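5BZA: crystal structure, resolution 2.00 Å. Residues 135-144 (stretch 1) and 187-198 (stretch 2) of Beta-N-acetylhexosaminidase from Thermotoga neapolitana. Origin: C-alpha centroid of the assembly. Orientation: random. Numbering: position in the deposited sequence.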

ATOM      1  N   ASP B 135     -19.684  17.313 -18.567  1.00 18.53           N
ATOM      2  CA  ASP B 135     -20.740  16.616 -19.276  1.00 13.97           C
ATOM      3  C   ASP B 135     -21.422  15.575 -18.373  1.00 14.01           C
ATOM      4  O   ASP B 135     -20.797  14.585 -17.970  1.00 14.39           O
ATOM      5  CB  ASP B 135     -20.151  16.003 -20.546  1.00  9.76           C
ATOM      6  CG  ASP B 135     -21.174  15.238 -21.386  1.00 14.49           C
ATOM      7  OD1 ASP B 135     -22.238  14.821 -20.896  1.00 13.20           O
ATOM      8  OD2 ASP B 135     -20.893  14.976 -22.565  1.00 16.18           O
ATOM      9  N   PRO B 136     -22.721  15.803 -18.050  1.00 14.23           N
ATOM     10  CA  PRO B 136     -23.432  14.879 -17.139  1.00 16.22           C
ATOM     11  C   PRO B 136     -23.411  13.419 -17.609  1.00 16.09           C
ATOM     12  O   PRO B 136     -23.428  12.507 -16.778  1.00 14.32           O
ATOM     13  CB  PRO B 136     -24.877  15.421 -17.124  1.00 10.68           C
ATOM     14  CG  PRO B 136     -24.735  16.897 -17.490  1.00  9.83           C
ATOM     15  CD  PRO B 136     -23.586  16.937 -18.478  1.00 11.83           C
ATOM     16  N   GLU B 137     -23.405  13.186 -18.915  1.00 13.99           N
ATOM     17  CA  GLU B 137     -23.430  11.813 -19.372  1.00 17.69           C
ATOM     18  C   GLU B 137     -22.075  11.107 -19.116  1.00 18.70           C
ATOM     19  O   GLU B 137     -22.026   9.910 -18.778  1.00 16.99           O
ATOM     20  CB  GLU B 137     -23.833  11.737 -20.833  1.00 16.94           C
ATOM     21  CG  GLU B 137     -25.176  11.084 -20.950  1.00 19.93           C
ATOM     22  CD  GLU B 137     -25.139   9.594 -20.565  1.00 43.54           C
ATOM     23  OE1 GLU B 137     -24.052   8.959 -20.543  1.00 56.06           O
ATOM     24  OE2 GLU B 137     -26.221   9.062 -20.240  1.00 43.29           O
ATOM     25  N   VAL B 138     -20.992  11.859 -19.299  1.00 15.61           N
ATOM     26  CA  VAL B 138     -19.652  11.349 -19.049  1.00 17.05           C
ATOM     27  C   VAL B 138     -19.503  11.015 -17.572  1.00 15.08           C
ATOM     28  O   VAL B 138     -18.967   9.938 -17.194  1.00 14.75           O
ATOM     29  CB  VAL B 138     -18.571  12.388 -19.490  1.00 15.58           C
ATOM     30  CG1 VAL B 138     -17.136  11.939 -19.072  1.00 11.16           C
ATOM     31  CG2 VAL B 138     -18.631  12.572 -21.003  1.00 16.05           C
ATOM     32  N   VAL B 139     -19.964  11.939 -16.732  1.00 13.06           N
ATOM     33  CA  VAL B 139     -19.944  11.743 -15.277  1.00 12.41           C
ATOM     34  C   VAL B 139     -20.811  10.541 -14.904  1.00 15.48           C
ATOM     35  O   VAL B 139     -20.449   9.728 -14.037  1.00 14.60           O
ATOM     36  CB  VAL B 139     -20.425  13.023 -14.523  1.00 14.74           C
ATOM     37  CG1 VAL B 139     -20.596  12.812 -12.997  1.00 12.79           C
ATOM     38  CG2 VAL B 139     -19.499  14.165 -14.791  1.00 13.87           C
ATOM     39  N   ALA B 140     -21.952  10.405 -15.561  1.00 13.82           N
ATOM     40  CA  ALA B 140     -22.840   9.290 -15.256  1.00 11.98           C
ATOM     41  C   ALA B 140     -22.208   7.929 -15.587  1.00 11.39           C
ATOM     42  O   ALA B 140     -22.344   7.004 -14.793  1.00  9.73           O
ATOM     43  CB  ALA B 140     -24.195   9.451 -15.981  1.00 10.82           C
ATOM     44  N   SER B 141     -21.578   7.787 -16.758  1.00 12.36           N
ATOM     45  CA  SER B 141     -21.055   6.469 -17.135  1.00 14.20           C
ATOM     46  C   SER B 141     -19.815   6.127 -16.278  1.00 12.01           C
ATOM     47  O   SER B 141     -19.674   4.997 -15.790  1.00 10.65           O
ATOM     48  CB  SER B 141     -20.739   6.371 -18.646  1.00 17.30           C
ATOM     49  OG  SER B 141     -19.661   7.185 -19.079  1.00 15.42           O
ATOM     50  N   HIS B 142     -18.965   7.115 -16.036  1.00 12.02           N
ATOM     51  CA  HIS B 142     -17.781   6.887 -15.213  1.00 12.97           C
ATOM     52  C   HIS B 142     -18.155   6.625 -13.747  1.00  9.92           C
ATOM     53  O   HIS B 142     -17.510   5.824 -13.066  1.00 10.59           O
ATOM     54  CB  HIS B 142     -16.825   8.060 -15.319  1.00 10.94           C
ATOM     55  CG  HIS B 142     -16.125   8.132 -16.636  1.00 10.79           C
ATOM     56  ND1 HIS B 142     -16.745   8.579 -17.790  1.00 10.65           N
ATOM     57  CD2 HIS B 142     -14.871   7.773 -16.999  1.00  9.74           C
ATOM     58  CE1 HIS B 142     -15.883   8.541 -18.789  1.00 13.12           C
ATOM     59  NE2 HIS B 142     -14.740   8.041 -18.339  1.00 11.68           N
ATOM     60  N   GLY B 143     -19.183   7.302 -13.269  1.00 10.54           N
ATOM     61  CA  GLY B 143     -19.694   7.082 -11.922  1.00  9.86           C
ATOM     62  C   GLY B 143     -20.311   5.710 -11.735  1.00  9.56           C
ATOM     63  O   GLY B 143     -20.141   5.071 -10.660  1.00  9.21           O
ATOM     64  N   MET B 144     -21.054   5.251 -12.752  1.00  6.03           N
ATOM     65  CA  MET B 144     -21.607   3.906 -12.694  1.00 11.01           C
ATOM     66  C   MET B 144     -20.485   2.854 -12.695  1.00  9.22           C
ATOM     67  O   MET B 144     -20.528   1.882 -11.947  1.00  6.97           O
ATOM     68  CB  MET B 144     -22.557   3.657 -13.859  1.00  9.48           C
ATOM     69  CG  MET B 144     -23.371   2.392 -13.734  1.00  6.63           C
ATOM     70  SD  MET B 144     -24.651   2.349 -12.453  1.00 11.34           S
ATOM     71  CE  MET B 144     -23.807   1.371 -11.202  1.00  8.77           C
TER
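Stretch 2, residues 187-198: WREDLLPFRRIF

The strongest link between the two stretches is a salt bridge between E137 and R196, in which R196 NH2 donates a very short hydrogen bond of 2.3 Å to E137 OE2. The CA-to-CB bond of E137 points away from stretch 2, yet the end of the side chain comes back nearer, with chi1 off the wells at -112° and chi2 m, and brings the carboxylate to the arginine. The CA-to-CB bond of R196 points toward stretch 1, and its first three chi angles are t, p and p; its side chain fits as a knob among E137, A140, S141 and M144. The carboxylate meets the guanidinium at its edge, while A140 CB covers one face, 3.7 Å from R196 NH1. A second polar link is a water that donates to both A140 O (3.0 Å) and P193 O (3.1 Å).

Stretch 2 enters as the end of a helix at W187 and R188, leaves helical geometry at E189 (phi/psi -121/-80), and passes through a type I turn from E189 to L192; residues 192-198 are helical. This second helix runs in the same general direction as helix 136-144, crossing it at -34° with a closest axial approach of 8.1 Å. The register follows: P136 lies by E189, A140 by P193 and M144 by I197, with CA atoms 5.4, 3.8 and 5.8 Å apart.

The CA atoms come closest at A140 and P193, and the small A140 side chain lies against the proline; A140 CA is 3.7 Å from P193 CB. V139 CG1 flanks the same proline, 3.6 Å from P193 CG. At the N-terminal end, P136 CB packs 3.5 Å from L192 CD2 and 3.6 Å from E189 O. At the other end, I197 CD1 approaches M144 CA to 3.5 Å and G143 O to 3.7 Å, while M144 SD lies 3.5 Å from R196 O.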

ATOM      1  N   TRP B 187     -32.106  18.517 -12.148  1.00 15.19           N
ATOM      2  CA  TRP B 187     -32.639  17.246 -12.614  1.00 13.95           C
ATOM      3  C   TRP B 187     -31.959  16.805 -13.905  1.00 16.24           C
ATOM      4  O   TRP B 187     -31.619  15.634 -14.062  1.00 12.13           O
ATOM      5  CB  TRP B 187     -34.122  17.314 -12.856  1.00 14.69           C
ATOM      6  CG  TRP B 187     -34.710  15.962 -13.255  1.00 14.38           C
ATOM      7  CD1 TRP B 187     -34.989  15.519 -14.522  1.00 13.60           C
ATOM      8  CD2 TRP B 187     -35.071  14.893 -12.367  1.00 13.37           C
ATOM      9  NE1 TRP B 187     -35.498  14.230 -14.468  1.00 10.98           N
ATOM     10  CE2 TRP B 187     -35.581  13.840 -13.160  1.00 11.12           C
ATOM     11  CE3 TRP B 187     -35.020  14.729 -10.969  1.00 14.91           C
ATOM     12  CZ2 TRP B 187     -36.047  12.646 -12.608  1.00 12.55           C
ATOM     13  CZ3 TRP B 187     -35.487  13.524 -10.412  1.00 14.95           C
ATOM     14  CH2 TRP B 187     -35.987  12.503 -11.234  1.00 14.71           C
ATOM     15  N   ARG B 188     -31.785  17.744 -14.828  1.00 16.40           N
ATOM     16  CA  ARG B 188     -31.182  17.417 -16.124  1.00 18.02           C
ATOM     17  C   ARG B 188     -29.686  17.106 -16.083  1.00 16.02           C
ATOM     18  O   ARG B 188     -29.179  16.362 -16.925  1.00 15.65           O
ATOM     19  CB  ARG B 188     -31.377  18.568 -17.102  1.00 15.39           C
ATOM     20  CG  ARG B 188     -32.756  18.698 -17.705  1.00 25.44           C
ATOM     21  CD  ARG B 188     -32.655  19.593 -18.965  1.00 37.01           C
ATOM     22  NE  ARG B 188     -32.325  20.999 -18.656  1.00 34.31           N
ATOM     23  CZ  ARG B 188     -31.094  21.525 -18.662  1.00 31.38           C
ATOM     24  NH1 ARG B 188     -30.923  22.815 -18.364  1.00 29.87           N
ATOM     25  NH2 ARG B 188     -30.037  20.773 -18.968  1.00 23.92           N
ATOM     26  N   GLU B 189     -28.982  17.701 -15.122  1.00 14.53           N
ATOM     27  CA  GLU B 189     -27.530  17.692 -15.140  1.00 15.05           C
ATOM     28  C   GLU B 189     -26.962  17.057 -13.912  1.00 15.63           C
ATOM     29  O   GLU B 189     -26.580  15.881 -13.955  1.00 11.56           O
ATOM     30  CB  GLU B 189     -27.010  19.096 -15.283  1.00 15.62           C
ATOM     31  CG  GLU B 189     -27.623  19.717 -16.483  1.00 18.19           C
ATOM     32  CD  GLU B 189     -27.189  21.117 -16.675  1.00 23.23           C
ATOM     33  OE1 GLU B 189     -26.424  21.651 -15.825  1.00 21.93           O
ATOM     34  OE2 GLU B 189     -27.688  21.702 -17.653  1.00 27.86           O
ATOM     35  N   ASP B 190     -26.920  17.847 -12.835  1.00 16.30           N
ATOM     36  CA  ASP B 190     -26.225  17.468 -11.627  1.00 13.96           C
ATOM     37  C   ASP B 190     -26.749  16.146 -11.109  1.00 15.39           C
ATOM     38  O   ASP B 190     -25.965  15.332 -10.548  1.00 13.55           O
ATOM     39  CB  ASP B 190     -26.324  18.543 -10.552  1.00 10.45           C
ATOM     40  CG  ASP B 190     -25.833  19.908 -11.037  1.00 14.01           C
ATOM     41  OD1 ASP B 190     -26.524  20.529 -11.900  1.00 14.32           O
ATOM     42  OD2 ASP B 190     -24.766  20.389 -10.548  1.00 13.37           O
ATOM     43  N   LEU B 191     -28.056  15.920 -11.294  1.00 12.36           N
ATOM     44  CA  LEU B 191     -28.667  14.703 -10.760  1.00 12.36           C
ATOM     45  C   LEU B 191     -28.571  13.485 -11.668  1.00 11.92           C
ATOM     46  O   LEU B 191     -28.825  12.383 -11.200  1.00  8.78           O
ATOM     47  CB  LEU B 191     -30.144  14.952 -10.413  1.00 14.87           C
ATOM     48  CG  LEU B 191     -30.422  15.635  -9.064  1.00 11.74           C
ATOM     49  CD1 LEU B 191     -31.909  16.066  -8.950  1.00 12.46           C
ATOM     50  CD2 LEU B 191     -29.996  14.724  -7.907  1.00 10.31           C
ATOM     51  N   LEU B 192     -28.215  13.690 -12.940  1.00 10.76           N
ATOM     52  CA  LEU B 192     -28.205  12.609 -13.929  1.00 13.64           C
ATOM     53  C   LEU B 192     -27.285  11.420 -13.499  1.00 13.73           C
ATOM     54  O   LEU B 192     -27.698  10.245 -13.588  1.00 14.17           O
ATOM     55  CB  LEU B 192     -27.772  13.148 -15.305  1.00 10.41           C
ATOM     56  CG  LEU B 192     -27.686  12.102 -16.421  1.00 12.60           C
ATOM     57  CD1 LEU B 192     -29.074  11.575 -16.801  1.00 15.46           C
ATOM     58  CD2 LEU B 192     -26.907  12.568 -17.661  1.00 12.92           C
ATOM     59  N   PRO B 193     -26.059  11.715 -13.014  1.00 10.26           N
ATOM     60  CA  PRO B 193     -25.214  10.590 -12.598  1.00 11.90           C
ATOM     61  C   PRO B 193     -25.776   9.882 -11.354  1.00 12.18           C
ATOM     62  O   PRO B 193     -25.687   8.634 -11.262  1.00 12.38           O
ATOM     63  CB  PRO B 193     -23.849  11.255 -12.316  1.00 10.40           C
ATOM     64  CG  PRO B 193     -24.109  12.691 -12.211  1.00 11.95           C
ATOM     65  CD  PRO B 193     -25.315  12.995 -12.992  1.00 11.34           C
ATOM     66  N   PHE B 194     -26.358  10.644 -10.417  1.00 12.08           N
ATOM     67  CA  PHE B 194     -27.063  10.019  -9.280  1.00  9.01           C
ATOM     68  C   PHE B 194     -28.203   9.065  -9.729  1.00 13.35           C
ATOM     69  O   PHE B 194     -28.364   7.952  -9.186  1.00 10.04           O
ATOM     70  CB  PHE B 194     -27.581  11.074  -8.307  1.00  8.46           C
ATOM     71  CG  PHE B 194     -26.484  11.826  -7.566  1.00  8.27           C
ATOM     72  CD1 PHE B 194     -25.888  12.958  -8.124  1.00  9.69           C
ATOM     73  CD2 PHE B 194     -26.081  11.427  -6.300  1.00  7.50           C
ATOM     74  CE1 PHE B 194     -24.879  13.652  -7.443  1.00  9.52           C
ATOM     75  CE2 PHE B 194     -25.077  12.121  -5.612  1.00 10.96           C
ATOM     76  CZ  PHE B 194     -24.481  13.245  -6.195  1.00 11.61           C
ATOM     77  N   ARG B 195     -29.004   9.534 -10.692  1.00 13.59           N
ATOM     78  CA  ARG B 195     -30.090   8.764 -11.273  1.00 11.32           C
ATOM     79  C   ARG B 195     -29.555   7.478 -11.917  1.00 12.54           C
ATOM     80  O   ARG B 195     -30.179   6.403 -11.832  1.00 14.49           O
ATOM     81  CB  ARG B 195     -30.858   9.626 -12.290  1.00  9.85           C
ATOM     82  CG  ARG B 195     -31.693  10.745 -11.626  1.00 13.65           C
ATOM     83  CD  ARG B 195     -32.163  11.884 -12.583  1.00 16.95           C
ATOM     84  NE  ARG B 195     -32.929  11.386 -13.714  1.00 14.72           N
ATOM     85  CZ  ARG B 195     -32.907  11.933 -14.929  1.00 21.93           C
ATOM     86  NH1 ARG B 195     -32.174  13.027 -15.170  1.00 18.17           N
ATOM     87  NH2 ARG B 195     -33.631  11.394 -15.907  1.00 22.89           N
ATOM     88  N   ARG B 196     -28.414   7.595 -12.573  1.00 11.90           N
ATOM     89  CA  ARG B 196     -27.778   6.448 -13.219  1.00 14.97           C
ATOM     90  C   ARG B 196     -27.455   5.358 -12.196  1.00 10.83           C
ATOM     91  O   ARG B 196     -27.691   4.143 -12.444  1.00  8.31           O
ATOM     92  CB  ARG B 196     -26.500   6.874 -13.965  1.00 12.85           C
ATOM     93  CG  ARG B 196     -25.815   5.721 -14.794  1.00 10.28           C
ATOM     94  CD  ARG B 196     -26.691   5.224 -15.957  1.00 12.16           C
ATOM     95  NE  ARG B 196     -27.200   6.338 -16.770  1.00 14.17           N
ATOM     96  CZ  ARG B 196     -26.520   6.979 -17.720  1.00 14.75           C
ATOM     97  NH1 ARG B 196     -25.279   6.597 -18.030  1.00  9.75           N
ATOM     98  NH2 ARG B 196     -27.106   7.990 -18.378  1.00 10.95           N
ATOM     99  N   ILE B 197     -26.924   5.775 -11.052  1.00 11.20           N
ATOM    100  CA  ILE B 197     -26.623   4.791 -10.018  1.00 10.96           C
ATOM    101  C   ILE B 197     -27.936   4.175  -9.468  1.00 11.16           C
ATOM    102  O   ILE B 197     -28.020   2.933  -9.267  1.00 11.91           O
ATOM    103  CB  ILE B 197     -25.790   5.375  -8.823  1.00 11.76           C
ATOM    104  CG1 ILE B 197     -24.521   6.133  -9.294  1.00 12.85           C
ATOM    105  CG2 ILE B 197     -25.539   4.288  -7.761  1.00 10.15           C
ATOM    106  CD1 ILE B 197     -23.770   5.470 -10.408  1.00 10.95           C
ATOM    107  N   PHE B 198     -28.953   5.016  -9.230  1.00 12.56           N
ATOM    108  CA  PHE B 198     -30.209   4.501  -8.615  1.00 15.62           C
ATOM    109  C   PHE B 198     -30.993   3.523  -9.499  1.00 13.00           C
ATOM    110  O   PHE B 198     -31.744   2.703  -8.989  1.00 12.60           O
ATOM    111  CB  PHE B 198     -31.139   5.647  -8.187  1.00 13.06           C
ATOM    112  CG  PHE B 198     -30.510   6.582  -7.215  1.00 10.71           C
ATOM    113  CD1 PHE B 198     -29.627   6.087  -6.244  1.00 10.88           C
ATOM    114  CD2 PHE B 198     -30.788   7.948  -7.252  1.00  9.79           C
ATOM    115  CE1 PHE B 198     -29.031   6.953  -5.298  1.00  9.80           C
ATOM    116  CE2 PHE B 198     -30.184   8.827  -6.344  1.00  8.94           C
ATOM    117  CZ  PHE B 198     -29.295   8.335  -5.371  1.00  8.79           C
TER
HETATM  118  O   HOH W   1     -22.736   7.916 -11.999  1.00 14.38           O